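Local structure of phosphopantothenoylcysteine decarboxylase (Cryptococcus neoformans, 6EOA) at residues A[44-49]-A[172-177]; A[133-138]-A[223-228]. The protein binds flavin mononucleotide and probably decarboxylates phosphopantothenoylcysteine in the biosynthesis of coenzyme A. All coordinates share one frame; numbering follows the deposited sequence.

In the fold
From the N terminus the chain leaves strand 35-41 through 44-49, and 122 residues later 172-177 comes back to it and closes interaction 1. Within that span lies strand segment 133-138, which meets helix segment 223-228 only after 172-177 has passed, so the loop of interaction 2 crosses that of interaction 1. Both contacts draw on one parallel sheet, in which strands 133-139 and 169-173 are neighbours, joined by a probable hydrogen bond from Cys172 N to Ile136 O, 2.8 Å. Interaction 1 ties two loops into the flavin site, interaction 2 seats the C-terminal helix on the sheet, and Pro138, packed against Ala174, lies where they adjoin.

Interaction 1: residues A[44-49]-A[172-177]. With FMN (flavin mononucleotide), chain B.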
loop_
_atom_site.group_PDB
_atom_site.type_symbol
_atom_site.label_atom_id
_atom_site.label_comp_id
_atom_site.label_asym_id
_atom_site.label_seq_id
_atom_site.Cartn_x
_atom_site.Cartn_y
_atom_site.Cartn_z
ATOM N N SER A 44 -2.389 13.439 8.829
ATOM C CA SER A 44 -1.657 14.060 9.923
ATOM C C SER A 44 -2.620 14.863 10.792
ATOM O O SER A 44 -3.687 15.270 10.325
ATOM C CB SER A 44 -0.539 14.955 9.386
ATOM O OG SER A 44 -0.119 15.883 10.372
ATOM N N VAL A 45 -2.251 15.100 12.048
ATOM C CA VAL A 45 -3.109 15.866 12.950
ATOM C C VAL A 45 -3.288 17.289 12.433
ATOM O O VAL A 45 -4.279 17.954 12.740
ATOM C CB VAL A 45 -2.545 15.908 14.389
ATOM C CG1 VAL A 45 -2.486 14.508 14.975
ATOM C CG2 VAL A 45 -1.174 16.557 14.415
ATOM N N ALA A 46 -2.337 17.739 11.622
ATOM C CA ALA A 46 -2.372 19.089 11.074
ATOM C C ALA A 46 -3.531 19.269 10.087
ATOM O O ALA A 46 -3.831 20.392 9.677
ATOM C CB ALA A 46 -1.038 19.426 10.410
ATOM N N SER A 47 -4.188 18.168 9.719
ATOM C CA SER A 47 -5.369 18.228 8.858
ATOM C C SER A 47 -6.512 19.003 9.514
ATOM O O SER A 47 -7.457 19.412 8.842
ATOM C CB SER A 47 -5.849 16.819 8.493
ATOM O OG SER A 47 -5.187 16.329 7.344
ATOM N N ILE A 48 -6.427 19.187 10.828
ATOM C CA ILE A 48 -7.401 19.987 11.563
ATOM C C ILE A 48 -7.408 21.434 11.048
ATOM O O ILE A 48 -8.436 22.115 11.081
ATOM C CB ILE A 48 -7.106 19.956 13.081
ATOM C CG1 ILE A 48 -7.347 18.552 13.632
ATOM C CG2 ILE A 48 -7.970 20.956 13.839
ATOM C CD1 ILE A 48 -7.304 18.477 15.147
ATOM N N LYS A 49 -6.264 21.886 10.545
ATOM C CA LYS A 49 -6.144 23.240 10.010
ATOM C C LYS A 49 -6.517 23.344 8.529
ATOM O O LYS A 49 -6.484 24.432 7.952
ATOM C CB LYS A 49 -4.722 23.765 10.221
ATOM C CG LYS A 49 -4.306 23.803 11.678
ATOM C CD LYS A 49 -5.254 24.687 12.475
ATOM C CE LYS A 49 -4.851 24.767 13.935
ATOM N NZ LYS A 49 -5.824 25.576 14.717
ATOM N N CYS A 172 4.102 19.917 2.294
ATOM C CA CYS A 172 4.313 20.375 3.659
ATOM C C CYS A 172 4.297 19.202 4.622
ATOM O O CYS A 172 3.246 18.842 5.148
ATOM C CB CYS A 172 3.249 21.397 4.054
ATOM S SG CYS A 172 2.968 22.681 2.807
ATOM N N PRO A 173 5.472 18.597 4.851
ATOM C CA PRO A 173 5.564 17.452 5.762
ATOM C C PRO A 173 5.074 17.824 7.156
ATOM O O PRO A 173 5.321 18.936 7.626
ATOM C CB PRO A 173 7.060 17.119 5.767
ATOM C CG PRO A 173 7.587 17.707 4.491
ATOM C CD PRO A 173 6.779 18.949 4.271
ATOM N N ALA A 174 4.362 16.903 7.792
ATOM C CA ALA A 174 3.811 17.134 9.119
ATOM C C ALA A 174 3.680 15.808 9.839
ATOM O O ALA A 174 2.809 14.998 9.517
ATOM C CB ALA A 174 2.469 17.827 9.033
ATOM N N MET A 175 4.551 15.583 10.814
ATOM C CA MET A 175 4.609 14.286 11.463
ATOM C C MET A 175 5.278 14.362 12.824
ATOM O O MET A 175 5.905 15.367 13.168
ATOM C CB MET A 175 5.345 13.281 10.564
ATOM C CG MET A 175 6.784 13.656 10.230
ATOM S SD MET A 175 7.471 12.688 8.864
ATOM C CE MET A 175 6.735 13.523 7.458
ATOM N N ASN A 176 5.117 13.296 13.603
ATOM C CA ASN A 176 5.826 13.155 14.861
ATOM C C ASN A 176 7.315 13.293 14.590
ATOM O O ASN A 176 7.803 12.835 13.555
ATOM C CB ASN A 176 5.508 11.813 15.519
ATOM C CG ASN A 176 6.335 11.565 16.761
ATOM O OD1 ASN A 176 7.357 10.882 16.712
ATOM N ND2 ASN A 176 5.901 12.124 17.884
ATOM N N THR A 177 8.030 13.938 15.505
ATOM C CA THR A 177 9.418 14.287 15.256
ATOM C C THR A 177 10.287 13.057 15.010
ATOM O O THR A 177 11.237 13.110 14.235
ATOM C CB THR A 177 10.012 15.119 16.420
ATOM O OG1 THR A 177 11.412 15.326 16.194
ATOM C CG2 THR A 177 9.806 14.418 17.754
HETATM N N1 FMN B . 1.261 10.428 10.552
HETATM C C2 FMN B . 2.052 11.512 10.222
HETATM O O2 FMN B . 2.903 11.399 9.338
HETATM N N3 FMN B . 1.891 12.713 10.891
HETATM C C4 FMN B . 0.941 12.839 11.887
HETATM O O4 FMN B . 0.804 13.913 12.472
HETATM C C4A FMN B . 0.140 11.747 12.219
HETATM N N5 FMN B . -0.816 11.855 13.213
HETATM C C5A FMN B . -1.609 10.767 13.532
HETATM C C6 FMN B . -2.577 10.874 14.529
HETATM C C7 FMN B . -3.376 9.781 14.851
HETATM C C7M FMN B . -4.415 9.898 15.929
HETATM C C8 FMN B . -3.204 8.578 14.171
HETATM C C8M FMN B . -4.051 7.384 14.502
HETATM C C9 FMN B . -2.240 8.472 13.177
HETATM C C9A FMN B . -1.441 9.563 12.855
HETATM N N10 FMN B . -0.484 9.456 11.861
HETATM C C10 FMN B . 0.307 10.541 11.543
HETATM C "C1'" FMN B . -0.298 8.159 11.131
HETATM C "C2'" FMN B . -1.078 8.183 9.821
HETATM O "O2'" FMN B . -2.380 8.701 10.017
HETATM C "C3'" FMN B . -1.164 6.782 9.233
HETATM O "O3'" FMN B . 0.132 6.401 8.830
HETATM C "C4'" FMN B . -2.116 6.757 8.042
HETATM O "O4'" FMN B . -2.429 5.425 7.693
HETATM C "C5'" FMN B . -1.486 7.468 6.854
HETATM O "O5'" FMN B . -2.454 7.651 5.847
HETATM P P FMN B . -2.236 8.777 4.710
HETATM O O1P FMN B . -1.195 8.281 3.732
HETATM O O2P FMN B . -1.772 10.089 5.304
HETATM O O3P FMN B . -3.550 8.989 4.008
#
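Ser44 and Ala174 meet at the flavin site of a Rossmann-like fold, where two loops following parallel strands 35-41 and 169-173 close on the pyrimidine end of the isoalloxazine ring. The tight part is small and buried. Ala174 turns its methyl toward the other loop, with CB 3.5 Å from Ser44 OG and 4.1 Å from Ala46 CB; residues as small as these let the two backbones come close enough to share the pyrimidine ring. FMN N3 gives its hydrogen to Ala174 O at 2.8 Å, nearer the ring plane, with an angle of 149° at the hydrogen. The neighbouring O4 receives Ser44 OG at 3.0 Å and, weakly, the backbone N of Val45, both coming steeply from one side of the plane. The loops thus match the flavin's N-H and carbonyl in polarity, and the donors at O4 would be expected to draw electron density toward it. Met175 sets its CB 3.3 Å from FMN O2, on the other side of the ring plane from Ala174 O, so the chain passes across the ring edge there. Cys152 O and Ser158 OG of the second subunit also bond to FMN.

Away from this buried cluster the contact opens out. Val45 is exposed and does not reach 172-177; its CG1 sits at the edge of the ring system, 3.6 Å from FMN N5. Beyond it the 3-10 turn carries Ile48 and Lys49 outward, where a long charged chain suits the solvent side. Serine suits position 44 because its hydroxyl both gives and accepts. With OG anti to the backbone N (chi1 161°), it donates to the flavin while closing an ST turn, in which Ala46 N reaches Ser44 OG at 3.2 Å with an N-H...O angle of 166°.

Interaction 2: residues A[133-138]-A[223-228]; sequences LVVIAP and RDIVSL
In this Rossmann-like fold the C-terminal helix 222-237 lies across one face of the parallel sheet, and Ile225 is set against Val135 and Ala137 of the strand 133-139. The alternation of the strand sorts its side chains: Val135 and Ala137 turn toward this helix, whereas Ile136 turns to the other face and packs on Leu143 and Ile147 of helix 141-149. A single methyl of Ile225 does the touching. CG2 stands anti to the helix backbone N and comes within 4.1 Å of Val135 CG1, the two side chains running antiparallel alongside each other and meeting through these methyls; the same CG2 is 4.4 Å from Ala137 CB. Beta-branched valine suits an extended strand, and the short alanine beside it leaves width for the isoleucine, whose other branch reaches on to Cys172 in the adjoining strand 169-173. After Ala137 a cis peptide leads into Pro138 as the chain turns a corner.

Arg223, Asp224 and Ser227 lie on the outward side of the helix. Asp224 O accepts both the helical N-H of Leu228, at 2.9 Å, and the hydroxyl of Ser227, whose OG lies 3.1 Å away, while Arg223 pairs with Asp221.

Between helix and strand only methyl groups meet, so the attraction is dispersion together with the removal of apolar surface from water, and at this point the helix is held to the strand by shape and not by directional bonds.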
loop_
_atom_site.group_PDB
_atom_site.type_symbol
_atom_site.label_atom_id
_atom_site.label_comp_id
_atom_site.label_asym_id
_atom_site.label_seq_id
_atom_site.Cartn_x
_atom_site.Cartn_y
_atom_site.Cartn_z
ATOM N N LEU A 133 -1.961 24.747 -9.293
ATOM C CA LEU A 133 -1.029 24.454 -8.216
ATOM C C LEU A 133 -1.578 23.318 -7.364
ATOM O O LEU A 133 -2.783 23.239 -7.122
ATOM C CB LEU A 133 -0.784 25.701 -7.358
ATOM C CG LEU A 133 0.052 25.546 -6.083
ATOM C CD1 LEU A 133 1.482 25.134 -6.405
ATOM C CD2 LEU A 133 0.033 26.832 -5.261
ATOM N N VAL A 134 -0.698 22.425 -6.930
ATOM C CA VAL A 134 -1.084 21.369 -6.004
ATOM C C VAL A 134 -0.332 21.544 -4.693
ATOM O O VAL A 134 0.897 21.600 -4.677
ATOM C CB VAL A 134 -0.810 19.968 -6.580
ATOM C CG1 VAL A 134 -1.137 18.898 -5.549
ATOM C CG2 VAL A 134 -1.620 19.748 -7.848
ATOM N N VAL A 135 -1.077 21.643 -3.597
ATOM C CA VAL A 135 -0.476 21.809 -2.277
ATOM C C VAL A 135 -0.829 20.634 -1.370
ATOM O O VAL A 135 -2.000 20.366 -1.107
ATOM C CB VAL A 135 -0.926 23.127 -1.613
ATOM C CG1 VAL A 135 -0.164 23.360 -0.316
ATOM C CG2 VAL A 135 -0.719 24.302 -2.567
ATOM N N ILE A 136 0.194 19.930 -0.897
ATOM C CA ILE A 136 -0.011 18.822 0.021
ATOM C C ILE A 136 0.214 19.293 1.452
ATOM O O ILE A 136 1.349 19.385 1.914
ATOM C CB ILE A 136 0.925 17.651 -0.292
ATOM C CG1 ILE A 136 0.929 17.360 -1.792
ATOM C CG2 ILE A 136 0.499 16.425 0.488
ATOM C CD1 ILE A 136 1.915 16.287 -2.194
ATOM N N ALA A 137 -0.878 19.596 2.145
ATOM C CA ALA A 137 -0.804 20.162 3.486
ATOM C C ALA A 137 -1.965 19.671 4.345
ATOM O O ALA A 137 -3.104 20.097 4.158
ATOM C CB ALA A 137 -0.796 21.682 3.420
ATOM N N PRO A 138 -1.678 18.781 5.302
ATOM C CA PRO A 138 -0.340 18.272 5.607
ATOM C C PRO A 138 0.045 17.068 4.750
ATOM O O PRO A 138 -0.825 16.399 4.195
ATOM C CB PRO A 138 -0.463 17.865 7.069
ATOM C CG PRO A 138 -1.880 17.398 7.181
ATOM C CD PRO A 138 -2.689 18.255 6.239
ATOM N N ARG A 223 -1.222 29.682 8.069
ATOM C CA ARG A 223 -1.249 31.049 7.557
ATOM C C ARG A 223 -0.056 31.289 6.641
ATOM O O ARG A 223 -0.154 32.008 5.647
ATOM C CB ARG A 223 -1.259 32.060 8.704
ATOM C CG ARG A 223 -2.490 31.963 9.581
ATOM C CD ARG A 223 -2.349 32.806 10.835
ATOM N NE ARG A 223 -3.114 32.235 11.940
ATOM C CZ ARG A 223 -2.604 31.417 12.857
ATOM N NH1 ARG A 223 -1.320 31.080 12.807
ATOM N NH2 ARG A 223 -3.374 30.941 13.827
ATOM N N ASP A 224 1.075 30.678 6.978
ATOM C CA ASP A 224 2.251 30.769 6.129
ATOM C C ASP A 224 2.000 30.029 4.823
ATOM O O ASP A 224 2.382 30.505 3.756
ATOM C CB ASP A 224 3.482 30.217 6.847
ATOM C CG ASP A 224 3.876 31.055 8.050
ATOM O OD1 ASP A 224 3.552 32.263 8.064
ATOM O OD2 ASP A 224 4.507 30.510 8.980
ATOM N N ILE A 225 1.340 28.877 4.913
ATOM C CA ILE A 225 0.949 28.112 3.730
ATOM C C ILE A 225 0.126 28.952 2.765
ATOM O O ILE A 225 0.385 28.965 1.561
ATOM C CB ILE A 225 0.122 26.866 4.098
ATOM C CG1 ILE A 225 0.842 26.039 5.158
ATOM C CG2 ILE A 225 -0.153 26.027 2.858
ATOM C CD1 ILE A 225 2.111 25.441 4.660
ATOM N N VAL A 226 -0.872 29.646 3.305
ATOM C CA VAL A 226 -1.775 30.454 2.495
ATOM C C VAL A 226 -1.019 31.568 1.775
ATOM O O VAL A 226 -1.247 31.811 0.589
ATOM C CB VAL A 226 -2.905 31.069 3.348
ATOM C CG1 VAL A 226 -3.718 32.063 2.530
ATOM C CG2 VAL A 226 -3.805 29.980 3.899
ATOM N N SER A 227 -0.110 32.230 2.484
ATOM C CA SER A 227 0.639 33.335 1.896
ATOM C C SER A 227 1.673 32.819 0.896
ATOM O O SER A 227 2.035 33.526 -0.046
ATOM C CB SER A 227 1.316 34.185 2.978
ATOM O OG SER A 227 2.540 33.613 3.402
ATOM N N LEU A 228 2.154 31.594 1.099
ATOM C CA LEU A 228 2.990 30.951 0.090
ATOM C C LEU A 228 2.163 30.762 -1.173
ATOM O O LEU A 228 2.626 31.041 -2.279
ATOM C CB LEU A 228 3.530 29.601 0.572
ATOM C CG LEU A 228 4.524 29.575 1.738
ATOM C CD1 LEU A 228 5.146 28.187 1.878
ATOM C CD2 LEU A 228 5.600 30.645 1.593
#